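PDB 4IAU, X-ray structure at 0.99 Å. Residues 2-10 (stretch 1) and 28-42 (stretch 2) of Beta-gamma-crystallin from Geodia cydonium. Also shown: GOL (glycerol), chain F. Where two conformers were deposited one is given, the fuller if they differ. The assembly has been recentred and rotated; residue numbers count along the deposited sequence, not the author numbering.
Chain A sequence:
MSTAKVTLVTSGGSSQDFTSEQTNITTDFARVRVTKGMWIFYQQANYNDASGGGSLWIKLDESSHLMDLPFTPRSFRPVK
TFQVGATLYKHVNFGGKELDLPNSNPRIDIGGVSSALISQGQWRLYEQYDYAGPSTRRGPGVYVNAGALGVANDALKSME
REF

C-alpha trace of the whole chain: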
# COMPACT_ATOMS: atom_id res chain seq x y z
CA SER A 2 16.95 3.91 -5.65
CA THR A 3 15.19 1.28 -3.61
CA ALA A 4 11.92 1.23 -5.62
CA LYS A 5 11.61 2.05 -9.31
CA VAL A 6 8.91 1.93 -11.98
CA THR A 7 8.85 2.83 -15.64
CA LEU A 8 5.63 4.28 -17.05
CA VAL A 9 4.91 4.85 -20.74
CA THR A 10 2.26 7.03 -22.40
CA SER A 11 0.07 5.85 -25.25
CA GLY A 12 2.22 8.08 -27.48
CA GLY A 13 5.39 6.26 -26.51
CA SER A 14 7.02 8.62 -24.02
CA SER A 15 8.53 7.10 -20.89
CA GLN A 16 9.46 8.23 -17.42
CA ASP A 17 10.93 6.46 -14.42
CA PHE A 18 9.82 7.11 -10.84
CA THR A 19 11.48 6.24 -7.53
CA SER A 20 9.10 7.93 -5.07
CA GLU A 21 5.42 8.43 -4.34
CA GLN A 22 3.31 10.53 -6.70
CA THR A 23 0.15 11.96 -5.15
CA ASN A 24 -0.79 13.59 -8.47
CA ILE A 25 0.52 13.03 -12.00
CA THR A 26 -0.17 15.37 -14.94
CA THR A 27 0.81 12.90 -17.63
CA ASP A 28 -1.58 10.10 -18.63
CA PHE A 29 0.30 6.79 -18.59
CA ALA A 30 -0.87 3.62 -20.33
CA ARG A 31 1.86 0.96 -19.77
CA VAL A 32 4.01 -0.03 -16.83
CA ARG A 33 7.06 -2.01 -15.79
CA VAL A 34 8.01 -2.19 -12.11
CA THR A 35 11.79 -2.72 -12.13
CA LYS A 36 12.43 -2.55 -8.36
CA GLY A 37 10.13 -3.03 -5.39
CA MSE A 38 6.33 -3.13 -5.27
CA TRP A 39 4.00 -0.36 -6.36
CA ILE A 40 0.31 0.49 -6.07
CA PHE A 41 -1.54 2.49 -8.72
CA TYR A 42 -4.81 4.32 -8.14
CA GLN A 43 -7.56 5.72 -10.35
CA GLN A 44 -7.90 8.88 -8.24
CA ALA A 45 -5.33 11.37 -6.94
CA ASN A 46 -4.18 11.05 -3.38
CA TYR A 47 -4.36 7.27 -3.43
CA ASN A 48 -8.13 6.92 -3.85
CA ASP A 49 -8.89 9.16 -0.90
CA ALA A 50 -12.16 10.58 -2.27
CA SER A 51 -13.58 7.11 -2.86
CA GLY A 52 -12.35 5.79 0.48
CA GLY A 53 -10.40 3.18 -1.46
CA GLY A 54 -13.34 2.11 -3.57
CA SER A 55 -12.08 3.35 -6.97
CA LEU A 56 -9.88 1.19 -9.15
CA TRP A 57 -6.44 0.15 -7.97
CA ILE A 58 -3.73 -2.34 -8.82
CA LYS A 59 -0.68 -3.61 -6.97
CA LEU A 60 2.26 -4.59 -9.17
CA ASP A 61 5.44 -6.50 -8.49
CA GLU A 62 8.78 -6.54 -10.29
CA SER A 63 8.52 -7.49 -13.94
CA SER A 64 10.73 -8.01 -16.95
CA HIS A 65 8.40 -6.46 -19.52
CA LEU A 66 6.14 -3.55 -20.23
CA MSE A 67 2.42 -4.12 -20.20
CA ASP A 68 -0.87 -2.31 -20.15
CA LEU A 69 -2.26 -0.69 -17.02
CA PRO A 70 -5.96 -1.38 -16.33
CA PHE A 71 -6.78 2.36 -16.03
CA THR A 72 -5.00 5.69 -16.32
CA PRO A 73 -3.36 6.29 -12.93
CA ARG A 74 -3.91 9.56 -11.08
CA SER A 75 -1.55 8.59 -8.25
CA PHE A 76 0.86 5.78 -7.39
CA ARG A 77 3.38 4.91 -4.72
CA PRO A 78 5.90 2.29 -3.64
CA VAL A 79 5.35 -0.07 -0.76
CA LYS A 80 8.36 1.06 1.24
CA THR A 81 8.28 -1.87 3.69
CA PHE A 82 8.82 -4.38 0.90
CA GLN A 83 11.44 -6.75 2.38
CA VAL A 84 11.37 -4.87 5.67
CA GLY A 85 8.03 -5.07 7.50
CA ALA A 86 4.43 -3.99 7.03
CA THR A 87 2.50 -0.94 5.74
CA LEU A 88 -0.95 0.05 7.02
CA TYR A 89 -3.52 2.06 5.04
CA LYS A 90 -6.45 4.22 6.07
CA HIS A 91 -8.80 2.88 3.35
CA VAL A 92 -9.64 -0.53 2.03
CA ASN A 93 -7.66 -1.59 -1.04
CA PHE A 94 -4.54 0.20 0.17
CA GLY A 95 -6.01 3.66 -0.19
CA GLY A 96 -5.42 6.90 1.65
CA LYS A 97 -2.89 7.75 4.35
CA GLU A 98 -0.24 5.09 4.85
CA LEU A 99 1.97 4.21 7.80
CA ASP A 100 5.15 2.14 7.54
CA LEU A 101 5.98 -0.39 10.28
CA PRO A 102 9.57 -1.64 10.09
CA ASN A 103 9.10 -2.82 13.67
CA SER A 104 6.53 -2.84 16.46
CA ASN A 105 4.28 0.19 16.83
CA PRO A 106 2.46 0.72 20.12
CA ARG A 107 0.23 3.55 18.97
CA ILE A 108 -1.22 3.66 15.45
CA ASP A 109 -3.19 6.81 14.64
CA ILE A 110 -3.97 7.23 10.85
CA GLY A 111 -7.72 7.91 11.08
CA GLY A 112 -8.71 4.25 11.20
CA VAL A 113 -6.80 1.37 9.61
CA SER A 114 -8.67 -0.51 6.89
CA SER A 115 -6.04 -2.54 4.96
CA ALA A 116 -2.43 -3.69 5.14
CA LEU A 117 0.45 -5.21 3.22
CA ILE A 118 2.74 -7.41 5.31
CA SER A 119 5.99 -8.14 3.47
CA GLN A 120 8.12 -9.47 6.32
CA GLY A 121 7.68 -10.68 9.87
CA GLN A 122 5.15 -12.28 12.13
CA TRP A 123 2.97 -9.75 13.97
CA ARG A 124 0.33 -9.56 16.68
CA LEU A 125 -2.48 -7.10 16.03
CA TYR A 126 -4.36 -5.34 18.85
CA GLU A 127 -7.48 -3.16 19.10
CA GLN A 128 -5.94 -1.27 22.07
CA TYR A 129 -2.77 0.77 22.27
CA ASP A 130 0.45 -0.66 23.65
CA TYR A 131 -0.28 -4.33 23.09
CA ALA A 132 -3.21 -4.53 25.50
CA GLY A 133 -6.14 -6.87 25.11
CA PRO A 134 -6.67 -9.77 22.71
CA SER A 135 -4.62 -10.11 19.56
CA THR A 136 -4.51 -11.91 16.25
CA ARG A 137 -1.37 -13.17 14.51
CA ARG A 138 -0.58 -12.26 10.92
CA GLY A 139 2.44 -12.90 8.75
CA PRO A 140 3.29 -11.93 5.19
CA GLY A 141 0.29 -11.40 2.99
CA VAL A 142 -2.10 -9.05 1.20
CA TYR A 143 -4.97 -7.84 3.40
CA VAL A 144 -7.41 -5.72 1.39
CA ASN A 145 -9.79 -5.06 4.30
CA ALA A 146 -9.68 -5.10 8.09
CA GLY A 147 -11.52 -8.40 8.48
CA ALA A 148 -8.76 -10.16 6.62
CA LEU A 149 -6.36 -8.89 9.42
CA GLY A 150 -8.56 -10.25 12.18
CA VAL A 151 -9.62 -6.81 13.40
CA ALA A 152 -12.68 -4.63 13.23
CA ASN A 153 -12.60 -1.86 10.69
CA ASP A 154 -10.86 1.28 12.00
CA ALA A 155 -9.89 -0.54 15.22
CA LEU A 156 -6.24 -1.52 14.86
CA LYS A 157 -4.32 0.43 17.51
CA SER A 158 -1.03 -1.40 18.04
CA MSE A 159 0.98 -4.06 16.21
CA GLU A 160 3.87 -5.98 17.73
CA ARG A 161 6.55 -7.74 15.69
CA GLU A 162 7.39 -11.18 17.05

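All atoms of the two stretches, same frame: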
# COMPACT_ATOMS: atom_id res chain seq x y z
N SER A 2 18.36 3.94 -5.93
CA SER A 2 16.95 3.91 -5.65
C SER A 2 16.58 2.54 -5.15
O SER A 2 17.07 1.55 -5.69
CB SER A 2 16.09 4.18 -6.90
OG SER A 2 16.45 3.22 -7.89
N THR A 3 15.69 2.51 -4.18
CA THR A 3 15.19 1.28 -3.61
C THR A 3 13.89 0.77 -4.26
O THR A 3 13.61 -0.47 -4.23
CB THR A 3 14.98 1.48 -2.09
OG1 THR A 3 16.23 1.98 -1.58
CG2 THR A 3 14.85 0.11 -1.54
N ALA A 4 13.10 1.61 -4.83
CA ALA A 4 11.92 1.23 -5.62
C ALA A 4 11.97 2.03 -6.92
O ALA A 4 12.37 3.19 -6.92
CB ALA A 4 10.65 1.52 -4.85
N LYS A 5 11.53 1.39 -8.02
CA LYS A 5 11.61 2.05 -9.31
C LYS A 5 10.55 1.47 -10.24
O LYS A 5 10.36 0.25 -10.28
CB LYS A 5 13.01 1.93 -9.89
CG LYS A 5 13.32 2.88 -11.01
CD LYS A 5 14.79 2.76 -11.44
CE LYS A 5 15.08 3.78 -12.53
NZ LYS A 5 16.53 3.60 -12.93
N VAL A 6 9.90 2.33 -10.99
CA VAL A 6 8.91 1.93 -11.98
C VAL A 6 9.08 2.80 -13.23
O VAL A 6 9.30 3.98 -13.13
CB VAL A 6 7.48 1.97 -11.41
CG1 VAL A 6 7.08 3.39 -10.97
CG2 VAL A 6 6.47 1.42 -12.40
N THR A 7 8.92 2.16 -14.37
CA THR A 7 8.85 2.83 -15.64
C THR A 7 7.39 2.88 -16.10
O THR A 7 6.69 1.87 -16.07
CB THR A 7 9.65 2.07 -16.72
OG1 THR A 7 11.03 2.04 -16.35
CG2 THR A 7 9.49 2.71 -18.12
N LEU A 8 6.96 4.06 -16.52
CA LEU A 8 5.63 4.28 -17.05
C LEU A 8 5.75 4.89 -18.43
O LEU A 8 6.63 5.69 -18.71
CB LEU A 8 4.79 5.21 -16.15
CG LEU A 8 4.46 4.64 -14.76
CD1 LEU A 8 3.88 5.70 -13.88
CD2 LEU A 8 3.55 3.48 -14.90
N VAL A 9 4.87 4.45 -19.34
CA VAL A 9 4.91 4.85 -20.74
C VAL A 9 3.52 5.33 -21.16
O VAL A 9 2.50 4.72 -20.85
CB VAL A 9 5.38 3.68 -21.63
CG1 VAL A 9 5.59 4.17 -23.06
CG2 VAL A 9 6.62 3.03 -21.11
N THR A 10 3.48 6.47 -21.87
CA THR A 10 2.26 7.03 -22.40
C THR A 10 1.82 6.26 -23.62
O THR A 10 2.59 5.57 -24.27
CB THR A 10 2.41 8.52 -22.74
OG1 THR A 10 3.25 8.58 -23.88
CG2 THR A 10 2.95 9.32 -21.61
N ASP A 28 -0.78 11.32 -18.56
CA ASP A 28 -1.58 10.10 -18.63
C ASP A 28 -0.70 8.96 -19.11
O ASP A 28 -0.20 8.97 -20.25
CB ASP A 28 -2.75 10.26 -19.58
CG ASP A 28 -3.84 11.19 -19.12
OD1 ASP A 28 -3.87 11.58 -17.96
OD2 ASP A 28 -4.71 11.50 -19.95
N PHE A 29 -0.48 7.96 -18.26
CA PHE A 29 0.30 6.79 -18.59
C PHE A 29 -0.59 5.61 -18.93
O PHE A 29 -1.68 5.45 -18.33
CB PHE A 29 1.26 6.47 -17.47
CG PHE A 29 2.38 7.50 -17.26
CD1 PHE A 29 3.40 7.61 -18.20
CD2 PHE A 29 2.43 8.32 -16.15
CE1 PHE A 29 4.42 8.51 -18.04
CE2 PHE A 29 3.47 9.17 -15.98
CZ PHE A 29 4.47 9.29 -16.91
N ALA A 30 -0.12 4.77 -19.83
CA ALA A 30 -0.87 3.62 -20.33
C ALA A 30 -0.19 2.27 -20.05
O ALA A 30 -0.90 1.27 -20.01
CB ALA A 30 -1.10 3.78 -21.81
N ARG A 31 1.12 2.22 -19.95
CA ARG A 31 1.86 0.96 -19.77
C ARG A 31 2.86 1.13 -18.64
O ARG A 31 3.28 2.24 -18.31
CB ARG A 31 2.55 0.52 -21.07
CG ARG A 31 1.56 0.19 -22.16
CD ARG A 31 2.19 -0.56 -23.36
NE ARG A 31 3.09 0.24 -24.03
CZ ARG A 31 4.10 -0.16 -24.78
NH1 ARG A 31 4.46 -1.43 -24.92
NH2 ARG A 31 4.81 0.80 -25.32
N VAL A 32 3.23 -0.01 -18.07
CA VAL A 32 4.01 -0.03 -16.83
C VAL A 32 4.99 -1.18 -16.83
O VAL A 32 4.69 -2.28 -17.31
CB VAL A 32 3.04 -0.15 -15.63
CG1 VAL A 32 2.19 -1.42 -15.69
CG2 VAL A 32 3.79 -0.05 -14.28
N ARG A 33 6.13 -0.97 -16.18
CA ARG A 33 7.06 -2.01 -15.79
C ARG A 33 7.70 -1.63 -14.45
O ARG A 33 8.50 -0.71 -14.40
CB ARG A 33 8.15 -2.26 -16.81
CG ARG A 33 9.10 -3.38 -16.44
CD ARG A 33 10.17 -3.56 -17.45
NE ARG A 33 11.23 -4.42 -16.97
CZ ARG A 33 12.34 -4.69 -17.65
NH1 ARG A 33 12.48 -4.19 -18.87
NH2 ARG A 33 13.25 -5.44 -17.04
N VAL A 34 7.32 -2.34 -13.38
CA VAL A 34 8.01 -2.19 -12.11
C VAL A 34 9.37 -2.88 -12.21
O VAL A 34 9.42 -4.09 -12.49
CB VAL A 34 7.21 -2.80 -10.95
CG1 VAL A 34 8.05 -2.79 -9.69
CG2 VAL A 34 5.92 -2.04 -10.74
N THR A 35 10.45 -2.14 -12.04
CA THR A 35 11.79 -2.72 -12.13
C THR A 35 12.39 -2.99 -10.75
O THR A 35 13.24 -3.90 -10.67
CB THR A 35 12.68 -1.83 -12.98
OG1 THR A 35 12.77 -0.55 -12.39
CG2 THR A 35 12.14 -1.75 -14.40
N LYS A 36 11.97 -2.30 -9.72
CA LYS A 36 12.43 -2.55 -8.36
C LYS A 36 11.28 -2.28 -7.40
O LYS A 36 10.64 -1.25 -7.44
CB LYS A 36 13.60 -1.67 -7.92
CG LYS A 36 14.84 -1.74 -8.78
CD LYS A 36 15.89 -0.72 -8.23
CE LYS A 36 17.07 -0.69 -9.10
NZ LYS A 36 17.92 0.43 -8.52
N GLY A 37 11.06 -3.22 -6.49
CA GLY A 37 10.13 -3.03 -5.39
C GLY A 37 8.72 -3.47 -5.75
O GLY A 37 8.50 -4.38 -6.56
N MSE A 38 7.74 -2.85 -5.09
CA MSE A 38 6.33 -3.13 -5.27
C MSE A 38 5.60 -1.79 -5.28
O MSE A 38 5.90 -0.94 -4.44
CB MSE A 38 5.79 -3.99 -4.13
CG MSE A 38 6.36 -5.38 -4.11
SE MSE A 38 5.48 -6.45 -2.73
CE MSE A 38 4.01 -5.25 -2.40
N TRP A 39 4.67 -1.61 -6.21
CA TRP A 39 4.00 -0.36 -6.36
C TRP A 39 2.49 -0.55 -6.41
O TRP A 39 2.00 -1.55 -6.89
CB TRP A 39 4.45 0.35 -7.66
CG TRP A 39 5.86 0.82 -7.63
CD1 TRP A 39 6.99 0.04 -7.68
CD2 TRP A 39 6.31 2.16 -7.51
NE1 TRP A 39 8.12 0.84 -7.62
CE2 TRP A 39 7.73 2.15 -7.53
CE3 TRP A 39 5.65 3.42 -7.45
CZ2 TRP A 39 8.49 3.33 -7.45
CZ3 TRP A 39 6.40 4.59 -7.36
CH2 TRP A 39 7.81 4.52 -7.36
N ILE A 40 1.76 0.48 -5.98
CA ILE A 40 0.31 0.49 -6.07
C ILE A 40 -0.08 1.71 -6.87
O ILE A 40 0.44 2.81 -6.67
CB ILE A 40 -0.39 0.51 -4.68
CG1 ILE A 40 0.27 -0.46 -3.72
CG2 ILE A 40 -1.87 0.20 -4.86
CD1 ILE A 40 -0.20 -0.44 -2.32
N PHE A 41 -1.01 1.50 -7.80
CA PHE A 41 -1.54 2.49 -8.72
C PHE A 41 -3.01 2.70 -8.42
O PHE A 41 -3.72 1.74 -8.13
CB PHE A 41 -1.33 2.09 -10.18
CG PHE A 41 0.14 1.80 -10.47
CD1 PHE A 41 0.65 0.53 -10.15
CD2 PHE A 41 0.97 2.78 -11.02
CE1 PHE A 41 2.01 0.34 -10.33
CE2 PHE A 41 2.32 2.56 -11.16
CZ PHE A 41 2.82 1.33 -10.79
N TYR A 42 -3.47 3.97 -8.54
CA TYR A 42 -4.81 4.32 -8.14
C TYR A 42 -5.47 5.17 -9.22
O TYR A 42 -4.84 6.03 -9.83
CB TYR A 42 -4.78 5.13 -6.84
CG TYR A 42 -4.06 4.45 -5.71
CD1 TYR A 42 -2.69 4.56 -5.57
CD2 TYR A 42 -4.73 3.67 -4.78
CE1 TYR A 42 -2.01 3.93 -4.55
CE2 TYR A 42 -4.08 3.04 -3.72
CZ TYR A 42 -2.69 3.19 -3.60
OH TYR A 42 -1.98 2.63 -2.58
C1 GOL F . 18.75 4.00 -10.99
O1 GOL F . 17.76 4.56 -10.06
C2 GOL F . 19.23 2.81 -10.24
O2 GOL F . 18.28 2.80 -9.17
C3 GOL F . 19.35 1.48 -10.94
O3 GOL F . 18.12 0.96 -11.58
O HOH W 1 12.58 1.57 -14.04
O HOH W 2 3.02 3.02 -25.30

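Strand 5-9 pairs antiparallel with strand 31-36, their axes 163° apart in direction and 4.6 Å apart at closest approach, and the contact between the two stretches buries 987 Å² in all. Three residues cover the most surface: L8 (92 Å²), K36 (84 Å²) and V6 (80 Å²).

The backbone ladder fixes the register. T7 N donates to R33 O and R33 N to T7 O, both at 2.9 Å; V9 N reaches R31 O at 2.9 Å, and V9 O accepts from R31 N at 3.0 Å and A30 N at 2.8 Å. L8 lies opposite V32 between these pairs, and V6 opposite V34 beyond T7, both without backbone hydrogen bonds. The register then slips by one residue: K5 faces K36, with K5 N to K36 O at 2.8 Å, while K5 O accepts from both K36 N (3.1 Å) and T35 N (3.0 Å). This double acceptance marks the beta bulge.

L8 and V6 point to the same face of the sheet, where the environment is apolar. L8, with chi1 at -66° (m) and chi2 at 169° (t), sets CB over one face of the F29 ring, 3.6 Å from the centroid and 18° off the normal. Its CD2 lies 3.6 Å from V32 CG2 and 4.0 Å from F41 CE2. V6, at chi1 61° (p), uses its two methyls differently. CG1 sits over the six-membered ring of W39, 3.5 Å from the centroid and only 3° off the normal, whereas CG2 packs 3.6 Å from V32 CG2, 3.9 Å from V34 CG2 and 4.0 Å from F41 CZ at the ring edge. Branched aliphatic groups suit these positions because they fill space between rings and valines and leave no polar atom unpaired.

K36 works on the other face. Its side chain is extended beyond chi1 (-57°, m; the rest t), which carries NZ to the N-terminal end of stretch 1, where it donates to S2 O and S2 OG, each at 3.2 Å. The aliphatic part runs beside K5, CB to CB 4.1 Å. A glycerol, probably from the crystallisation liquor, also meets this end: K36 NZ to GOL O2 is very short, at 2.5 Å.

Farther along this side, water 1 bridges T7 OG1 (2.8 Å) and T35 OG1 (2.7 Å). At the other end, directly after K36, G37 has phi/psi 90/-153, where a CB would jam against the preceding carbonyl and lie 3.1 Å from A4 CB, so glycine fits the turn.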